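Local coordinates for protein Ufm1-specific protease (Caenorhabditis elegans, PDB 5EJJ) that acts as a thiol protease that cleaves the peptide bond at the C-terminal end of the ubiquitin-like modifier Ufm1, and is needed to localise certain odorant receptors to cilia, at residues Glu125-Val130 / Phe245-Gly250; Glu66-Ala71 / Leu302-Pro307; Ser392-Ala397 / Gly440-Ile445. All blocks are in the same frame, centred on the assembly; numbering follows the deposited sequence.

Contact 1: residues Glu125-Val130 / Phe245-Gly250; sequences EGASCV and FPAFFG
Strands 127-139 and 235-247 run antiparallel here, and 235-247 forms an outermost strand of a mixed five-stranded sheet. Four backbone bonds join them. Ala127 and Ala247 form a hydrogen-bonded pair, Ala127 N giving to Ala247 O at 2.7 Å and Ala247 N returning to Ala127 O at 2.7 Å, this second donor sitting above the carbonyl plane. Cys129 and Phe245 form the next such pair, with Cys129 N to Phe245 O at 2.8 Å and Phe245 N to Cys129 O at 2.9 Å; Ser128 and Pro246 face each other between them as a non-hydrogen-bonded pair.

On the face carrying Ala127, Cys129, Phe245 and Ala247, the phenyl ring of Phe245 lies against Cys129. Its CG sits between the backbone N and the carbonyl carbon (chi1 64°), which turns the ring across the strand pair so that Cys129 CB stands over one face, 3.5 Å from the ring centroid and 16° off the normal. The sulfur follows obliquely, and Cys129 SG also meets Ala247 CB at 3.6 Å.

Beyond the paired residues the chains still touch. Gly126 passes Phe248 where a CB would run into the ring; at phi 92° a CB would also press against the carbonyl O of Glu125, so the backbone itself is suited to glycine alone.

Farther out, helix 253-280 packs on Phe245 through Arg259, Ser260 and Ala263, while strand 199-205 bonds the other edge of 127-139. Ser128 OG, on the opposite face from Cys129, bonds to Pro195 O. Glu125 OE2 pairs with Arg43 in a salt bridge and accepts a hydrogen bond from a water 2.9 Å away.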
# COMPACT_ATOMS: atom_id res chain seq x y z
N GLU A 125 10.46 7.73 -2.52
CA GLU A 125 11.80 7.86 -3.04
C GLU A 125 12.37 6.46 -3.08
O GLU A 125 12.11 5.68 -2.17
CB GLU A 125 12.59 8.71 -2.06
CG GLU A 125 13.79 9.37 -2.61
CD GLU A 125 14.45 10.28 -1.59
OE1 GLU A 125 13.76 11.15 -0.99
OE2 GLU A 125 15.68 10.10 -1.37
N GLY A 126 13.10 6.13 -4.14
CA GLY A 126 13.85 4.88 -4.20
C GLY A 126 13.16 3.67 -4.81
O GLY A 126 11.95 3.64 -5.02
N ALA A 127 13.97 2.66 -5.10
CA ALA A 127 13.44 1.38 -5.56
C ALA A 127 13.38 0.41 -4.37
O ALA A 127 13.98 0.66 -3.33
CB ALA A 127 14.31 0.83 -6.67
N SER A 128 12.65 -0.69 -4.53
CA SER A 128 12.64 -1.76 -3.54
C SER A 128 13.44 -2.96 -4.03
O SER A 128 13.05 -3.57 -5.01
CB SER A 128 11.21 -2.23 -3.27
OG SER A 128 10.52 -1.30 -2.49
N CYS A 129 14.53 -3.31 -3.34
CA CYS A 129 15.21 -4.60 -3.56
C CYS A 129 14.51 -5.69 -2.77
O CYS A 129 14.14 -5.46 -1.64
CB CYS A 129 16.64 -4.54 -3.09
SG CYS A 129 17.56 -3.22 -3.82
N VAL A 130 14.36 -6.88 -3.34
CA VAL A 130 13.66 -7.94 -2.64
C VAL A 130 14.28 -9.33 -2.88
O VAL A 130 14.84 -9.59 -3.93
CB VAL A 130 12.18 -7.92 -3.03
CG1 VAL A 130 12.05 -8.11 -4.50
CG2 VAL A 130 11.40 -8.99 -2.31
N PHE A 245 14.25 -4.25 0.97
CA PHE A 245 15.00 -3.09 1.42
C PHE A 245 15.16 -2.03 0.32
O PHE A 245 15.26 -2.37 -0.86
CB PHE A 245 16.36 -3.50 1.97
CG PHE A 245 17.28 -4.12 0.96
CD1 PHE A 245 17.22 -5.48 0.68
CD2 PHE A 245 18.27 -3.36 0.34
CE1 PHE A 245 18.11 -6.07 -0.22
CE2 PHE A 245 19.16 -3.94 -0.58
CZ PHE A 245 19.07 -5.30 -0.85
N PRO A 246 15.14 -0.74 0.70
CA PRO A 246 15.22 0.34 -0.28
C PRO A 246 16.56 0.52 -0.99
O PRO A 246 17.60 0.50 -0.36
CB PRO A 246 14.91 1.58 0.55
CG PRO A 246 15.17 1.19 1.91
CD PRO A 246 14.79 -0.22 2.02
N ALA A 247 16.49 0.68 -2.31
CA ALA A 247 17.60 1.11 -3.17
C ALA A 247 17.41 2.59 -3.49
O ALA A 247 16.55 2.95 -4.30
CB ALA A 247 17.56 0.33 -4.45
N PHE A 248 18.20 3.46 -2.87
CA PHE A 248 18.06 4.89 -3.13
C PHE A 248 19.06 5.31 -4.20
O PHE A 248 20.18 4.80 -4.24
CB PHE A 248 18.25 5.71 -1.86
CG PHE A 248 17.18 5.51 -0.84
CD1 PHE A 248 15.89 5.96 -1.08
CD2 PHE A 248 17.45 4.87 0.36
CE1 PHE A 248 14.90 5.78 -0.15
CE2 PHE A 248 16.46 4.68 1.29
CZ PHE A 248 15.18 5.14 1.04
N PHE A 249 18.65 6.23 -5.06
CA PHE A 249 19.54 6.73 -6.09
C PHE A 249 20.76 7.37 -5.43
O PHE A 249 20.62 8.23 -4.56
CB PHE A 249 18.82 7.73 -7.00
CG PHE A 249 19.72 8.42 -7.99
CD1 PHE A 249 19.93 7.88 -9.26
CD2 PHE A 249 20.34 9.62 -7.67
CE1 PHE A 249 20.75 8.52 -10.18
CE2 PHE A 249 21.15 10.25 -8.58
CZ PHE A 249 21.36 9.70 -9.83
N GLY A 250 21.94 6.90 -5.82
CA GLY A 250 23.18 7.50 -5.39
C GLY A 250 23.95 6.75 -4.33
O GLY A 250 25.02 7.21 -3.93
O HOH W 1 17.71 9.13 -3.15

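Contact 2: residues Glu66-Ala71 / Leu302-Pro307; sequences ESSLSA and LHLQLP
The imidazole of His303 is the flat group of this contact, and segment 66-71 meets it at the edge, near the ring plane. Two oxygens lie there: Ser70 OG, hydrogen-bonded to His303 NE2 at 2.9 Å, and Ser68 O, 3.2 Å from His303 CD2. With CG anti to the carbonyl carbon and beside the backbone N (chi1 -46°), the ring swings off strand 302-306 toward the turn that follows helix 59-68. Elsewhere the His303 side chain touches Thr292 and Arg267.

Ser68 O has a stronger partner in the same residue. It accepts from His303 N at 2.7 Å, in its carbonyl plane and with an N-H...O angle of 160°, so one histidine grips segment 66-71 at two points, Ser68 by its backbone and Ser70 by its ring. An alanine here would remove the imidazole and with it the bond to Ser70 OG, and would probably leave the turn around Ser70 less firmly held.

A water adds a further link, donating to Ser67 O and to His303 O. Leucine methyls pack around Ser68: Leu304 CD2 lies alongside its hydroxyl, 3.4 Å from Ser68 OG, and Leu302 CD1 is 4.0 Å from Ser68 CB. The hydroxyl of Ser68 turns back to bond Phe64 O, which satisfies it within this buried setting. Around the turn, helix 253-280 supplies Arg266 to Leu69 O and Asn270 to both Ser67 OG and Gln305 N.

The arrangement is a join between a helix-to-loop turn and a beta hairpin, made of strands 289-293 and 302-306; it connects the sequence region of the N-terminal MPN domain with that of the UfSP2 N-terminal family.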
# COMPACT_ATOMS: atom_id res chain seq x y z
N GLU A 66 9.81 -0.67 15.17
CA GLU A 66 11.03 -0.47 14.39
C GLU A 66 11.31 -1.65 13.47
O GLU A 66 11.79 -1.47 12.35
CB GLU A 66 12.22 -0.20 15.33
CG GLU A 66 13.48 0.43 14.69
CD GLU A 66 14.33 1.20 15.75
OE1 GLU A 66 15.36 1.84 15.39
OE2 GLU A 66 13.96 1.16 16.95
N SER A 67 10.97 -2.86 13.90
CA SER A 67 11.26 -4.03 13.08
C SER A 67 10.33 -4.08 11.88
O SER A 67 10.53 -4.86 10.93
CB SER A 67 11.12 -5.31 13.90
OG SER A 67 9.79 -5.83 13.87
N SER A 68 9.30 -3.26 11.91
CA SER A 68 8.30 -3.28 10.86
C SER A 68 8.49 -2.19 9.82
O SER A 68 7.83 -2.21 8.79
CB SER A 68 6.93 -3.17 11.47
OG SER A 68 6.74 -4.28 12.32
N LEU A 69 9.39 -1.26 10.09
CA LEU A 69 9.68 -0.17 9.19
C LEU A 69 10.86 -0.51 8.28
O LEU A 69 11.62 -1.44 8.57
CB LEU A 69 9.97 1.08 9.99
CG LEU A 69 8.91 1.28 11.06
CD1 LEU A 69 9.24 2.47 11.89
CD2 LEU A 69 7.59 1.47 10.39
N SER A 70 11.00 0.23 7.19
CA SER A 70 12.08 -0.01 6.24
C SER A 70 13.41 0.23 6.87
O SER A 70 13.56 1.11 7.71
CB SER A 70 11.95 0.87 5.01
OG SER A 70 11.08 0.28 4.07
N ALA A 71 14.38 -0.55 6.40
CA ALA A 71 15.68 -0.69 7.04
C ALA A 71 16.46 0.61 7.18
O ALA A 71 17.29 0.73 8.08
CB ALA A 71 16.49 -1.73 6.31
N LEU A 302 5.75 -0.86 4.86
CA LEU A 302 5.52 -1.47 6.16
C LEU A 302 5.70 -2.97 5.99
O LEU A 302 5.12 -3.57 5.08
CB LEU A 302 4.10 -1.21 6.63
CG LEU A 302 3.54 -1.99 7.82
CD1 LEU A 302 4.12 -1.55 9.14
CD2 LEU A 302 2.08 -1.76 7.88
N HIS A 303 6.47 -3.60 6.88
CA HIS A 303 6.89 -4.98 6.69
C HIS A 303 6.43 -5.83 7.84
O HIS A 303 6.71 -5.53 8.98
CB HIS A 303 8.40 -5.06 6.60
CG HIS A 303 8.99 -4.02 5.71
ND1 HIS A 303 9.47 -4.32 4.45
CD2 HIS A 303 9.20 -2.70 5.89
CE1 HIS A 303 9.94 -3.21 3.90
NE2 HIS A 303 9.79 -2.22 4.76
N LEU A 304 5.73 -6.92 7.56
CA LEU A 304 5.15 -7.68 8.64
C LEU A 304 5.16 -9.16 8.35
O LEU A 304 4.92 -9.60 7.22
CB LEU A 304 3.71 -7.23 8.88
CG LEU A 304 3.46 -5.78 9.29
CD1 LEU A 304 1.99 -5.50 9.29
CD2 LEU A 304 4.07 -5.49 10.65
N GLN A 305 5.46 -9.93 9.40
CA GLN A 305 5.25 -11.37 9.42
C GLN A 305 3.86 -11.56 9.99
O GLN A 305 3.57 -11.08 11.10
CB GLN A 305 6.29 -12.01 10.33
CG GLN A 305 7.68 -11.65 9.93
CD GLN A 305 7.95 -12.10 8.53
OE1 GLN A 305 8.03 -11.29 7.62
NE2 GLN A 305 8.05 -13.41 8.34
N LEU A 306 2.99 -12.23 9.23
CA LEU A 306 1.58 -12.37 9.61
C LEU A 306 1.23 -13.76 10.16
O LEU A 306 1.56 -14.78 9.54
CB LEU A 306 0.69 -12.06 8.42
CG LEU A 306 0.76 -10.63 7.93
CD1 LEU A 306 -0.08 -10.51 6.70
CD2 LEU A 306 0.27 -9.70 9.02
N PRO A 307 0.58 -13.81 11.32
CA PRO A 307 0.18 -15.08 11.94
C PRO A 307 -1.02 -15.70 11.23
O PRO A 307 -2.15 -15.54 11.68
CB PRO A 307 -0.16 -14.69 13.38
CG PRO A 307 -0.48 -13.23 13.33
CD PRO A 307 0.35 -12.65 12.21
O HOH W 2 9.42 -6.83 9.64

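Contact 3: residues Ser392-Ala397 / Gly440-Ile445; sequences SGWGCA and GSRQWI
Trp394 forms the close-packed part of this contact. Its CG is wedged between backbone N and C (chi1 57°), which lays one face of the indole against Arg442. Arg442 CA stands over the six-membered ring, 3.7 Å from its centroid and 13° off the normal, a CH-pi contact. Arg442 CG lies over the same face, displaced toward the rim, 3.6 Å from Trp394 CE2. Gln443 O comes instead to the indole edge, 3.6 Å from Trp394 CE3, and is also hydrogen-bonded by Tyr398 OH. At the root of the side chain, Trp394 CB meets Trp444 CB at 3.6 Å, and Trp394 O receives a CA-H...O contact from Trp444 CA. No hydrogen bond crosses between the two segments; the join is made by van der Waals, CH-pi and CA-H...O contacts. Rings of His421 and Tyr398 also meet Trp394, at oblique and steep angles respectively.

Ala397, one residue past Cys396, places its CB 3.3 Å from Ile445 O. The helix carrying both, 396-409, packs on strand 499-507 through Ala499, as expected of a clan CA, papain-like peptidase with its nucleophile on a helix facing a beta sheet. Cys396 is the inferred catalytic cysteine and touches His522, the inferred catalytic histidine; the loop 440-445 flanks that helix.

Toward solvent the packing thins. Beyond CG the Arg442 chain bends, and its guanidinium extends past the indole, the two planes 40° apart. Trp444 turns its own indole outward and offers Trp394 CB only an edge, with Trp444 CD1 at 4.0 Å. Arg442 and Trp444 both touch a crystal neighbour, which may influence how their exposed ends lie, and the chain immediately before Gly440 is not modelled.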
# COMPACT_ATOMS: atom_id res chain seq x y z
N SER A 392 -14.18 -8.48 -29.02
CA SER A 392 -14.03 -7.28 -29.85
C SER A 392 -15.23 -6.32 -29.89
O SER A 392 -15.07 -5.14 -30.20
CB SER A 392 -13.68 -7.68 -31.28
OG SER A 392 -12.55 -8.53 -31.31
N GLY A 393 -16.42 -6.83 -29.60
CA GLY A 393 -17.61 -5.99 -29.65
C GLY A 393 -18.41 -5.99 -28.37
O GLY A 393 -18.83 -4.94 -27.87
N TRP A 394 -18.57 -7.18 -27.81
CA TRP A 394 -19.54 -7.41 -26.74
C TRP A 394 -19.05 -7.20 -25.30
O TRP A 394 -19.82 -6.77 -24.43
CB TRP A 394 -20.10 -8.82 -26.90
CG TRP A 394 -19.04 -9.87 -26.88
CD1 TRP A 394 -18.08 -10.09 -27.84
CD2 TRP A 394 -18.82 -10.84 -25.86
NE1 TRP A 394 -17.29 -11.15 -27.47
CE2 TRP A 394 -17.71 -11.62 -26.26
CE3 TRP A 394 -19.44 -11.12 -24.64
CZ2 TRP A 394 -17.23 -12.67 -25.48
CZ3 TRP A 394 -18.96 -12.17 -23.88
CH2 TRP A 394 -17.87 -12.93 -24.30
N GLY A 395 -17.78 -7.52 -25.05
CA GLY A 395 -17.24 -7.54 -23.69
C GLY A 395 -17.01 -6.22 -22.95
O GLY A 395 -16.79 -6.26 -21.75
N CYS A 396 -17.08 -5.09 -23.65
CA CYS A 396 -16.76 -3.77 -23.07
C CYS A 396 -17.20 -3.57 -21.61
O CYS A 396 -16.45 -3.07 -20.78
CB CYS A 396 -17.24 -2.60 -23.97
SG CYS A 396 -19.02 -2.47 -24.41
N ALA A 397 -18.42 -4.00 -21.29
CA ALA A 397 -18.93 -3.81 -19.95
C ALA A 397 -18.43 -4.88 -19.00
O ALA A 397 -18.35 -4.66 -17.80
CB ALA A 397 -20.45 -3.78 -19.95
N GLY A 440 -26.69 -16.16 -21.53
CA GLY A 440 -26.30 -16.94 -22.69
C GLY A 440 -24.79 -17.10 -22.77
O GLY A 440 -24.13 -17.30 -21.75
N SER A 441 -24.24 -17.02 -23.99
CA SER A 441 -22.79 -16.97 -24.21
C SER A 441 -22.44 -16.07 -25.41
O SER A 441 -23.00 -16.22 -26.49
CB SER A 441 -22.21 -18.39 -24.39
OG SER A 441 -21.17 -18.67 -23.46
N ARG A 442 -21.52 -15.12 -25.19
CA ARG A 442 -21.14 -14.06 -26.15
C ARG A 442 -22.10 -12.84 -26.30
O ARG A 442 -22.05 -12.12 -27.30
CB ARG A 442 -20.72 -14.63 -27.52
CG ARG A 442 -19.72 -13.77 -28.30
CD ARG A 442 -19.48 -14.30 -29.72
NE ARG A 442 -18.96 -15.67 -29.72
CZ ARG A 442 -18.76 -16.40 -30.82
NH1 ARG A 442 -19.03 -15.89 -32.01
NH2 ARG A 442 -18.29 -17.64 -30.72
N GLN A 443 -22.94 -12.59 -25.29
CA GLN A 443 -23.84 -11.42 -25.26
C GLN A 443 -23.18 -10.21 -24.62
O GLN A 443 -22.70 -10.29 -23.50
CB GLN A 443 -25.08 -11.68 -24.39
CG GLN A 443 -25.93 -12.86 -24.78
CD GLN A 443 -25.24 -14.17 -24.47
OE1 GLN A 443 -25.37 -15.16 -25.21
NE2 GLN A 443 -24.45 -14.18 -23.39
N TRP A 444 -23.23 -9.07 -25.31
CA TRP A 444 -22.90 -7.80 -24.67
C TRP A 444 -23.96 -7.48 -23.62
O TRP A 444 -25.12 -7.85 -23.76
CB TRP A 444 -22.79 -6.69 -25.71
CG TRP A 444 -23.80 -6.81 -26.79
CD1 TRP A 444 -23.66 -7.44 -28.00
CD2 TRP A 444 -25.12 -6.29 -26.76
NE1 TRP A 444 -24.82 -7.34 -28.73
CE2 TRP A 444 -25.74 -6.64 -27.99
CE3 TRP A 444 -25.85 -5.56 -25.82
CZ2 TRP A 444 -27.04 -6.28 -28.29
CZ3 TRP A 444 -27.15 -5.21 -26.12
CH2 TRP A 444 -27.73 -5.57 -27.34
N ILE A 445 -23.54 -6.83 -22.53
CA ILE A 445 -24.49 -6.46 -21.48
C ILE A 445 -24.21 -5.06 -21.01
O ILE A 445 -23.31 -4.39 -21.52
CB ILE A 445 -24.43 -7.42 -20.29
CG1 ILE A 445 -23.01 -7.51 -19.74
CG2 ILE A 445 -24.94 -8.79 -20.67
CD1 ILE A 445 -22.93 -8.12 -18.37

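From the N terminus, the chain opens contact 2 at the end of helix 59-68, then contact 1 at the start of strand 127-139. Contact 1 closes at strand 235-247, before the chain runs through helix 253-280 to strand 302-306 and closes contact 2; the loop of contact 1 therefore lies wholly within that of contact 2. Contact 1 ties two strands of the five-stranded sheet, contact 2 ties the end of helix 59-68 to the two-stranded hairpin, and the two touch where Pro246 CD lies 4.3 Å from Ser70 OG. Contact 3 opens and closes later, entirely in the C78 peptidase region, its nearest atoms about 33 Å from those of contact 1 and about 31 Å from those of contact 2.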